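Long-range contacts in acetyltransferase (Agrobacterium tumefaciens, PDB 2DXQ), which probably transfers an acetyl group from acetyl-coenzyme A to an acceptor that is not known here, as a member of the GNAT acetyltransferase family: residues Val63-Val71 with Tyr81-Leu90; Ala11-Leu20 with Thr35-Leu46. One frame throughout, in Å; residues are numbered along the deposited sequence.

Contact 1. Residues Val63-Val71 with Tyr81-Leu90; sequences VATATLLIV and YAFIENVVTL
The carbonyl oxygen T67 O is gripped twice from the facing strand: E85 N donates to it at 2.8 Å, and the CA-H of I84 adds a weaker CH...O contact. T67 N returns a bond to E85 O, and similar pairs at L69-F83, V71-Y81 and T65-V88 complete an antiparallel ladder. Between T65 and T67 the register slips by one, for strand 81-88 carries N86 as an extra residue in a beta bulge. Asparagine suits the spot, tolerating a positive phi (47°) better than most residues. E85 OE1 accepts N86 N at 3.0 Å on its anti side, somewhat out of the carboxylate plane, while one water joins T65 OG1, T67 OG1 and N86 O. T65 OG1 also bonds to F54 O, and N86 ND2 reaches N73 OD1 of the second subunit. Strands 61-71 and 81-88 are third and fourth across the sheet, and a bulge in the fourth is a hallmark of the GNAT fold; in relatives that strand splays from the fifth, here 117-122, and acetyl-coenzyme A lies in the opening, a purpose the bulge at N86 probably shares. Beside it, methyls T65 CG2 and V88 CG1 are pressed to a tight 3.4 Å. On the face that meets helix 98-112, small alanines fit between branched neighbours: A66 CB touches V87 CG2 at 3.8 Å, and L68 CD1 lies against A82 CB. At the far end Y81 has CG between its backbone N and carbonyl carbon (chi1 54°), which brings the ring under V71, whose CB stands 4.0 Å from the ring centroid in a CH-pi contact.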
loop_
_atom_site.group_PDB
_atom_site.type_symbol
_atom_site.label_atom_id
_atom_site.label_comp_id
_atom_site.label_asym_id
_atom_site.label_seq_id
_atom_site.Cartn_x
_atom_site.Cartn_y
_atom_site.Cartn_z
ATOM N N VAL A 63 5.049 -20.922 -8.701
ATOM C CA VAL A 63 3.669 -21.407 -8.698
ATOM C C VAL A 63 2.735 -20.546 -7.845
ATOM O O VAL A 63 1.522 -20.729 -7.878
ATOM C CB VAL A 63 3.571 -22.885 -8.245
ATOM C CG1 VAL A 63 4.155 -23.816 -9.310
ATOM C CG2 VAL A 63 4.296 -23.102 -6.913
ATOM N N ALA A 64 3.314 -19.647 -7.050
ATOM C CA ALA A 64 2.525 -18.623 -6.340
ATOM C C ALA A 64 3.399 -17.419 -6.100
ATOM O O ALA A 64 4.629 -17.529 -6.086
ATOM C CB ALA A 64 1.980 -19.138 -5.008
ATOM N N THR A 65 2.766 -16.277 -5.881
ATOM C CA THR A 65 3.519 -15.059 -5.591
ATOM C C THR A 65 2.680 -14.114 -4.744
ATOM O O THR A 65 1.446 -14.194 -4.734
ATOM C CB THR A 65 3.990 -14.351 -6.900
ATOM O OG1 THR A 65 4.822 -13.222 -6.581
ATOM C CG2 THR A 65 2.822 -13.871 -7.709
ATOM N N ALA A 66 3.378 -13.265 -3.994
ATOM C CA ALA A 66 2.772 -12.135 -3.275
ATOM C C ALA A 66 3.849 -11.071 -3.174
ATOM O O ALA A 66 5.033 -11.397 -2.983
ATOM C CB ALA A 66 2.337 -12.567 -1.888
ATOM N N THR A 67 3.439 -9.806 -3.257
ATOM C CA THR A 67 4.386 -8.703 -3.147
ATOM C C THR A 67 4.166 -7.988 -1.819
ATOM O O THR A 67 3.035 -7.628 -1.478
ATOM C CB THR A 67 4.208 -7.716 -4.312
ATOM O OG1 THR A 67 4.413 -8.404 -5.561
ATOM C CG2 THR A 67 5.174 -6.506 -4.174
ATOM N N LEU A 68 5.257 -7.790 -1.086
ATOM C CA LEU A 68 5.219 -7.101 0.191
ATOM C C LEU A 68 5.734 -5.685 0.006
ATOM O O LEU A 68 6.784 -5.481 -0.603
ATOM C CB LEU A 68 6.096 -7.828 1.210
ATOM C CG LEU A 68 6.232 -7.196 2.591
ATOM C CD1 LEU A 68 4.874 -7.121 3.321
ATOM C CD2 LEU A 68 7.254 -8.029 3.385
ATOM N N LEU A 69 5.000 -4.721 0.556
ATOM C CA LEU A 69 5.407 -3.314 0.506
ATOM C C LEU A 69 5.523 -2.823 1.943
ATOM O O LEU A 69 4.524 -2.701 2.646
ATOM C CB LEU A 69 4.370 -2.473 -0.251
ATOM C CG LEU A 69 3.858 -3.021 -1.591
ATOM C CD1 LEU A 69 2.662 -2.212 -2.075
ATOM C CD2 LEU A 69 4.986 -3.001 -2.630
ATOM N N ILE A 70 6.743 -2.562 2.386
ATOM C CA ILE A 70 6.972 -2.055 3.746
ATOM C C ILE A 70 7.211 -0.558 3.639
ATOM O O ILE A 70 8.019 -0.114 2.814
ATOM C CB ILE A 70 8.182 -2.736 4.434
ATOM C CG1 ILE A 70 7.911 -4.237 4.626
ATOM C CG2 ILE A 70 8.459 -2.071 5.796
ATOM C CD1 ILE A 70 9.168 -5.062 5.053
ATOM N N VAL A 71 6.509 0.202 4.475
ATOM C CA VAL A 71 6.428 1.666 4.320
ATOM C C VAL A 71 6.905 2.360 5.600
ATOM O O VAL A 71 6.401 2.059 6.678
ATOM C CB VAL A 71 4.966 2.107 4.039
ATOM C CG1 VAL A 71 4.921 3.601 3.646
ATOM C CG2 VAL A 71 4.310 1.244 2.938
ATOM N N TYR A 81 4.412 0.264 8.417
ATOM C CA TYR A 81 3.279 -0.615 8.165
ATOM C C TYR A 81 3.488 -1.224 6.791
ATOM O O TYR A 81 4.364 -0.793 6.024
ATOM C CB TYR A 81 1.930 0.128 8.255
ATOM C CG TYR A 81 1.877 1.337 7.363
ATOM C CD1 TYR A 81 2.211 2.598 7.860
ATOM C CD2 TYR A 81 1.490 1.227 6.030
ATOM C CE1 TYR A 81 2.190 3.720 7.039
ATOM C CE2 TYR A 81 1.474 2.340 5.192
ATOM C CZ TYR A 81 1.822 3.585 5.708
ATOM O OH TYR A 81 1.779 4.687 4.892
ATOM N N ALA A 82 2.673 -2.213 6.448
ATOM C CA ALA A 82 2.894 -2.902 5.189
ATOM C C ALA A 82 1.595 -3.181 4.468
ATOM O O ALA A 82 0.541 -3.286 5.102
ATOM C CB ALA A 82 3.636 -4.212 5.433
ATOM N N PHE A 83 1.689 -3.301 3.145
ATOM C CA PHE A 83 0.607 -3.845 2.325
ATOM C C PHE A 83 1.095 -5.111 1.648
ATOM O O PHE A 83 2.302 -5.266 1.366
ATOM C CB PHE A 83 0.243 -2.884 1.204
ATOM C CG PHE A 83 -0.339 -1.584 1.673
ATOM C CD1 PHE A 83 -1.697 -1.473 1.915
ATOM C CD2 PHE A 83 0.475 -0.476 1.844
ATOM C CE1 PHE A 83 -2.245 -0.263 2.345
ATOM C CE2 PHE A 83 -0.062 0.748 2.257
ATOM C CZ PHE A 83 -1.425 0.851 2.505
ATOM N N ILE A 84 0.155 -5.988 1.332
ATOM C CA ILE A 84 0.454 -7.133 0.460
ATOM C C ILE A 84 -0.387 -7.036 -0.804
ATOM O O ILE A 84 -1.602 -6.791 -0.732
ATOM C CB ILE A 84 0.256 -8.479 1.194
ATOM C CG1 ILE A 84 1.351 -8.637 2.263
ATOM C CG2 ILE A 84 0.316 -9.661 0.205
ATOM C CD1 ILE A 84 1.177 -9.874 3.134
ATOM N N GLU A 85 0.265 -7.193 -1.955
ATOM C CA GLU A 85 -0.396 -6.998 -3.241
ATOM C C GLU A 85 -0.076 -8.100 -4.238
ATOM O O GLU A 85 0.854 -8.878 -4.046
ATOM C CB GLU A 85 0.013 -5.645 -3.843
ATOM C CG GLU A 85 -0.958 -4.499 -3.479
ATOM C CD GLU A 85 -2.337 -4.713 -4.075
ATOM O OE1 GLU A 85 -2.480 -5.600 -4.952
ATOM O OE2 GLU A 85 -3.291 -4.020 -3.656
ATOM N N ASN A 86 -0.877 -8.149 -5.297
ATOM C CA ASN A 86 -0.694 -9.065 -6.421
ATOM C C ASN A 86 -0.429 -10.506 -6.011
ATOM O O ASN A 86 0.561 -11.135 -6.416
ATOM C CB ASN A 86 0.331 -8.538 -7.408
ATOM C CG ASN A 86 -0.142 -7.267 -8.085
ATOM O OD1 ASN A 86 -1.338 -7.113 -8.374
ATOM N ND2 ASN A 86 0.775 -6.349 -8.319
ATOM N N VAL A 87 -1.350 -11.017 -5.209
ATOM C CA VAL A 87 -1.270 -12.407 -4.784
ATOM C C VAL A 87 -1.898 -13.291 -5.859
ATOM O O VAL A 87 -3.045 -13.064 -6.266
ATOM C CB VAL A 87 -2.032 -12.589 -3.461
ATOM C CG1 VAL A 87 -2.077 -14.042 -3.076
ATOM C CG2 VAL A 87 -1.372 -11.758 -2.364
ATOM N N VAL A 88 -1.158 -14.304 -6.311
ATOM C CA VAL A 88 -1.721 -15.230 -7.280
ATOM C C VAL A 88 -1.277 -16.648 -7.052
ATOM O O VAL A 88 -0.145 -16.902 -6.650
ATOM C CB VAL A 88 -1.551 -14.766 -8.775
ATOM C CG1 VAL A 88 -0.251 -14.093 -9.041
ATOM C CG2 VAL A 88 -1.834 -15.877 -9.790
ATOM N N THR A 89 -2.229 -17.545 -7.292
ATOM C CA THR A 89 -2.033 -18.965 -7.271
ATOM C C THR A 89 -2.657 -19.529 -8.547
ATOM O O THR A 89 -3.299 -18.822 -9.319
ATOM C CB THR A 89 -2.762 -19.610 -6.062
ATOM O OG1 THR A 89 -4.178 -19.332 -6.120
ATOM C CG2 THR A 89 -2.221 -19.081 -4.767
ATOM N N LEU A 90 -2.526 -20.827 -8.725
ATOM C CA LEU A 90 -2.959 -21.451 -9.959
ATOM C C LEU A 90 -4.193 -22.312 -9.769
ATOM O O LEU A 90 -4.275 -23.023 -8.746
ATOM C CB LEU A 90 -1.820 -22.297 -10.482
ATOM C CG LEU A 90 -0.537 -21.519 -10.815
ATOM C CD1 LEU A 90 0.565 -22.475 -11.249
ATOM C CD2 LEU A 90 -0.782 -20.475 -11.888
HETATM O O HOH W 1 -0.802 -22.033 -6.676
HETATM O O HOH W 2 3.421 -10.735 -6.571
HETATM O O HOH W 3 3.372 -6.662 -7.466
#

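Contact 2. Residues Ala11-Leu20 with Thr35-Leu46; sequences AGPGDLPGLL and TQEAGAVFAAML
L16 enters helix 35-46 as a knob into a hole made by T35, A38, G39 and F42, the packing that joins the two helices between the first and second strands of the GNAT fold. The short helical segments run nearly at right angles (100°), and contact centres on L16 and F42. The leucine's CG stands anti to the backbone N (chi1 -173°) and its two methyls divide the work: CD2 reaches T35 O at 3.5 Å and lies against A38 and G39, whose small size lets it close on the helix backbone, whereas CD1 turns to F42. Another aliphatic contact flanks the knob, L20 CD2 resting on A38 CB at 3.9 Å. Separately, the ring carbon P17 CG makes a van der Waals contact with the hydroxyl T35 OG1. Aromatic contacts involve F42, a flat group that can be packed on both faces. L16 CD1 makes a CH-pi contact 4.1 Å from its centroid, L46 CG lies over the opposite face, and L19 CD1 approaches CE1 at 3.6 Å, crossing the side chain at about a right angle. The polar bonds shape the turn at residues 12-15 without spanning the two segments: D15 OD2 uses its anti lone pair to accept G12 N at 2.8 Å and also pairs with R9 in a salt bridge. G12 O, which accepts D15 N, lies in the plane of the F42 ring at its edge, 3.3 Å from CZ.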
loop_
_atom_site.group_PDB
_atom_site.type_symbol
_atom_site.label_atom_id
_atom_site.label_comp_id
_atom_site.label_asym_id
_atom_site.label_seq_id
_atom_site.Cartn_x
_atom_site.Cartn_y
_atom_site.Cartn_z
ATOM N N ALA A 11 11.975 -13.035 -5.271
ATOM C CA ALA A 11 12.246 -13.049 -6.703
ATOM C C ALA A 11 13.499 -12.244 -7.007
ATOM O O ALA A 11 13.876 -11.340 -6.247
ATOM C CB ALA A 11 11.057 -12.481 -7.483
ATOM N N GLY A 12 14.130 -12.575 -8.126
ATOM C CA GLY A 12 15.317 -11.865 -8.601
ATOM C C GLY A 12 15.336 -11.865 -10.116
ATOM O O GLY A 12 14.351 -12.256 -10.741
ATOM N N PRO A 13 16.470 -11.450 -10.718
ATOM C CA PRO A 13 16.614 -11.236 -12.165
ATOM C C PRO A 13 15.893 -12.276 -13.045
ATOM O O PRO A 13 14.929 -11.943 -13.757
ATOM C CB PRO A 13 18.135 -11.312 -12.363
ATOM C CG PRO A 13 18.681 -10.722 -11.107
ATOM C CD PRO A 13 17.732 -11.172 -9.999
ATOM N N GLY A 14 16.334 -13.524 -12.971
ATOM C CA GLY A 14 15.824 -14.586 -13.836
ATOM C C GLY A 14 14.367 -14.980 -13.658
ATOM O O GLY A 14 13.848 -15.810 -14.408
ATOM N N ASP A 15 13.694 -14.382 -12.679
ATOM C CA ASP A 15 12.326 -14.784 -12.344
ATOM C C ASP A 15 11.253 -14.094 -13.171
ATOM O O ASP A 15 10.080 -14.432 -13.079
ATOM C CB ASP A 15 12.063 -14.565 -10.854
ATOM C CG ASP A 15 12.838 -15.540 -9.990
ATOM O OD1 ASP A 15 12.901 -16.730 -10.360
ATOM O OD2 ASP A 15 13.397 -15.123 -8.965
ATOM N N LEU A 16 11.655 -13.125 -13.985
ATOM C CA LEU A 16 10.677 -12.312 -14.689
ATOM C C LEU A 16 9.717 -13.089 -15.591
ATOM O O LEU A 16 8.503 -12.861 -15.502
ATOM C CB LEU A 16 11.359 -11.124 -15.410
ATOM C CG LEU A 16 10.428 -10.091 -16.051
ATOM C CD1 LEU A 16 9.344 -9.602 -15.076
ATOM C CD2 LEU A 16 11.273 -8.910 -16.590
ATOM N N PRO A 17 10.225 -14.001 -16.472
ATOM C CA PRO A 17 9.282 -14.778 -17.291
ATOM C C PRO A 17 8.216 -15.511 -16.463
ATOM O O PRO A 17 7.022 -15.452 -16.788
ATOM C CB PRO A 17 10.199 -15.778 -18.025
ATOM C CG PRO A 17 11.494 -15.080 -18.118
ATOM C CD PRO A 17 11.627 -14.333 -16.805
ATOM N N GLY A 18 8.651 -16.175 -15.388
ATOM C CA GLY A 18 7.741 -16.924 -14.512
ATOM C C GLY A 18 6.718 -16.057 -13.799
ATOM O O GLY A 18 5.548 -16.426 -13.693
ATOM N N LEU A 19 7.155 -14.888 -13.336
ATOM C CA LEU A 19 6.265 -13.905 -12.712
ATOM C C LEU A 19 5.238 -13.385 -13.696
ATOM O O LEU A 19 4.063 -13.249 -13.368
ATOM C CB LEU A 19 7.073 -12.729 -12.175
ATOM C CG LEU A 19 7.735 -12.948 -10.824
ATOM C CD1 LEU A 19 8.678 -11.777 -10.535
ATOM C CD2 LEU A 19 6.667 -13.098 -9.744
ATOM N N LEU A 20 5.670 -13.104 -14.919
ATOM C CA LEU A 20 4.715 -12.629 -15.925
ATOM C C LEU A 20 3.628 -13.677 -16.205
ATOM O O LEU A 20 2.450 -13.342 -16.357
ATOM C CB LEU A 20 5.442 -12.191 -17.210
ATOM C CG LEU A 20 6.319 -10.929 -17.105
ATOM C CD1 LEU A 20 7.127 -10.738 -18.387
ATOM C CD2 LEU A 20 5.424 -9.687 -16.869
ATOM N N THR A 35 9.229 -10.265 -21.506
ATOM C CA THR A 35 10.292 -10.032 -20.555
ATOM C C THR A 35 11.003 -8.703 -20.881
ATOM O O THR A 35 11.366 -7.931 -19.982
ATOM C CB THR A 35 11.257 -11.244 -20.550
ATOM O OG1 THR A 35 10.510 -12.414 -20.178
ATOM C CG2 THR A 35 12.357 -11.053 -19.565
ATOM N N GLN A 36 11.158 -8.416 -22.174
ATOM C CA GLN A 36 11.808 -7.169 -22.588
ATOM C C GLN A 36 10.986 -5.936 -22.200
ATOM O O GLN A 36 11.538 -4.983 -21.643
ATOM C CB GLN A 36 12.093 -7.167 -24.100
ATOM C CG GLN A 36 13.222 -8.114 -24.509
ATOM C CD GLN A 36 12.819 -9.576 -24.412
ATOM O OE1 GLN A 36 11.660 -9.918 -24.633
ATOM N NE2 GLN A 36 13.784 -10.447 -24.074
ATOM N N GLU A 37 9.689 -5.972 -22.493
ATOM C CA GLU A 37 8.762 -4.868 -22.155
ATOM C C GLU A 37 8.690 -4.629 -20.654
ATOM O O GLU A 37 8.504 -3.491 -20.200
ATOM C CB GLU A 37 7.353 -5.166 -22.676
ATOM C CG GLU A 37 7.216 -4.988 -24.195
ATOM C CD GLU A 37 5.911 -5.509 -24.748
ATOM O OE1 GLU A 37 5.297 -6.419 -24.133
ATOM O OE2 GLU A 37 5.504 -5.032 -25.837
ATOM N N ALA A 38 8.838 -5.709 -19.883
ATOM C CA ALA A 38 8.667 -5.644 -18.443
ATOM C C ALA A 38 9.956 -5.364 -17.683
ATOM O O ALA A 38 9.919 -5.129 -16.482
ATOM C CB ALA A 38 7.982 -6.951 -17.924
ATOM N N GLY A 39 11.092 -5.358 -18.382
ATOM C CA GLY A 39 12.408 -5.324 -17.731
ATOM C C GLY A 39 12.690 -4.084 -16.895
ATOM O O GLY A 39 13.224 -4.182 -15.781
ATOM N N ALA A 40 12.329 -2.921 -17.437
ATOM C CA ALA A 40 12.594 -1.644 -16.781
ATOM C C ALA A 40 11.819 -1.522 -15.457
ATOM O O ALA A 40 12.395 -1.167 -14.427
ATOM C CB ALA A 40 12.245 -0.502 -17.725
ATOM N N VAL A 41 10.521 -1.814 -15.493
ATOM C CA VAL A 41 9.715 -1.788 -14.261
ATOM C C VAL A 41 10.165 -2.864 -13.268
ATOM O O VAL A 41 10.274 -2.593 -12.067
ATOM C CB VAL A 41 8.190 -1.865 -14.546
ATOM C CG1 VAL A 41 7.419 -1.986 -13.240
ATOM C CG2 VAL A 41 7.745 -0.608 -15.253
ATOM N N PHE A 42 10.466 -4.072 -13.756
ATOM C CA PHE A 42 10.960 -5.125 -12.859
ATOM C C PHE A 42 12.231 -4.678 -12.116
ATOM O O PHE A 42 12.368 -4.875 -10.898
ATOM C CB PHE A 42 11.184 -6.447 -13.622
ATOM C CG PHE A 42 11.515 -7.620 -12.732
ATOM C CD1 PHE A 42 10.673 -7.967 -11.679
ATOM C CD2 PHE A 42 12.659 -8.381 -12.957
ATOM C CE1 PHE A 42 10.976 -9.058 -10.855
ATOM C CE2 PHE A 42 12.967 -9.485 -12.128
ATOM C CZ PHE A 42 12.114 -9.808 -11.085
ATOM N N ALA A 43 13.156 -4.058 -12.845
ATOM C CA ALA A 43 14.388 -3.543 -12.242
ATOM C C ALA A 43 14.102 -2.482 -11.180
ATOM O O ALA A 43 14.732 -2.486 -10.114
ATOM C CB ALA A 43 15.330 -2.985 -13.314
ATOM N N ALA A 44 13.151 -1.588 -11.468
ATOM C CA ALA A 44 12.715 -0.567 -10.511
ATOM C C ALA A 44 12.124 -1.207 -9.261
ATOM O O ALA A 44 12.318 -0.706 -8.153
ATOM C CB ALA A 44 11.701 0.366 -11.140
HETATM N N MSE A 45 11.384 -2.303 -9.449
HETATM C CA MSE A 45 10.802 -3.038 -8.327
HETATM C C MSE A 45 11.879 -3.663 -7.451
HETATM O O MSE A 45 11.827 -3.579 -6.214
HETATM C CB MSE A 45 9.832 -4.112 -8.835
HETATM C CG MSE A 45 8.564 -3.521 -9.442
HETATM SE SE MSE A 45 7.322 -4.866 -10.053
HETATM C CE MSE A 45 6.505 -5.264 -8.324
ATOM N N LEU A 46 12.865 -4.275 -8.103
ATOM C CA LEU A 46 13.965 -4.921 -7.398
ATOM C C LEU A 46 14.785 -3.889 -6.613
ATOM O O LEU A 46 15.314 -4.191 -5.535
ATOM C CB LEU A 46 14.823 -5.720 -8.393
ATOM C CG LEU A 46 14.165 -6.977 -8.996
ATOM C CD1 LEU A 46 15.142 -7.670 -9.938
ATOM C CD2 LEU A 46 13.665 -7.980 -7.964
#

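The centres of contacts 1 and 2 lie 15 Å apart, contact 1 in the middle of the sheet and contact 2 over the sheet face bearing T65 and T67, about 14 Å from the centre of the chain, yet the two touch where T65 OG1 packs 3.7 Å from L19 CD2. I53 on strand 51-58 joins them more broadly, since T65, T67, L19 and F42 all rest on it. Both also take part in the dimer: F83 stacks on F83 of the second subunit, while L16 and A38 pack on L74 of that subunit. A phosphate ion, probably from the crystallisation liquor, lies about 3 Å from the T89 side chain, possibly marking the coenzyme A pyrophosphate site of GNAT relatives.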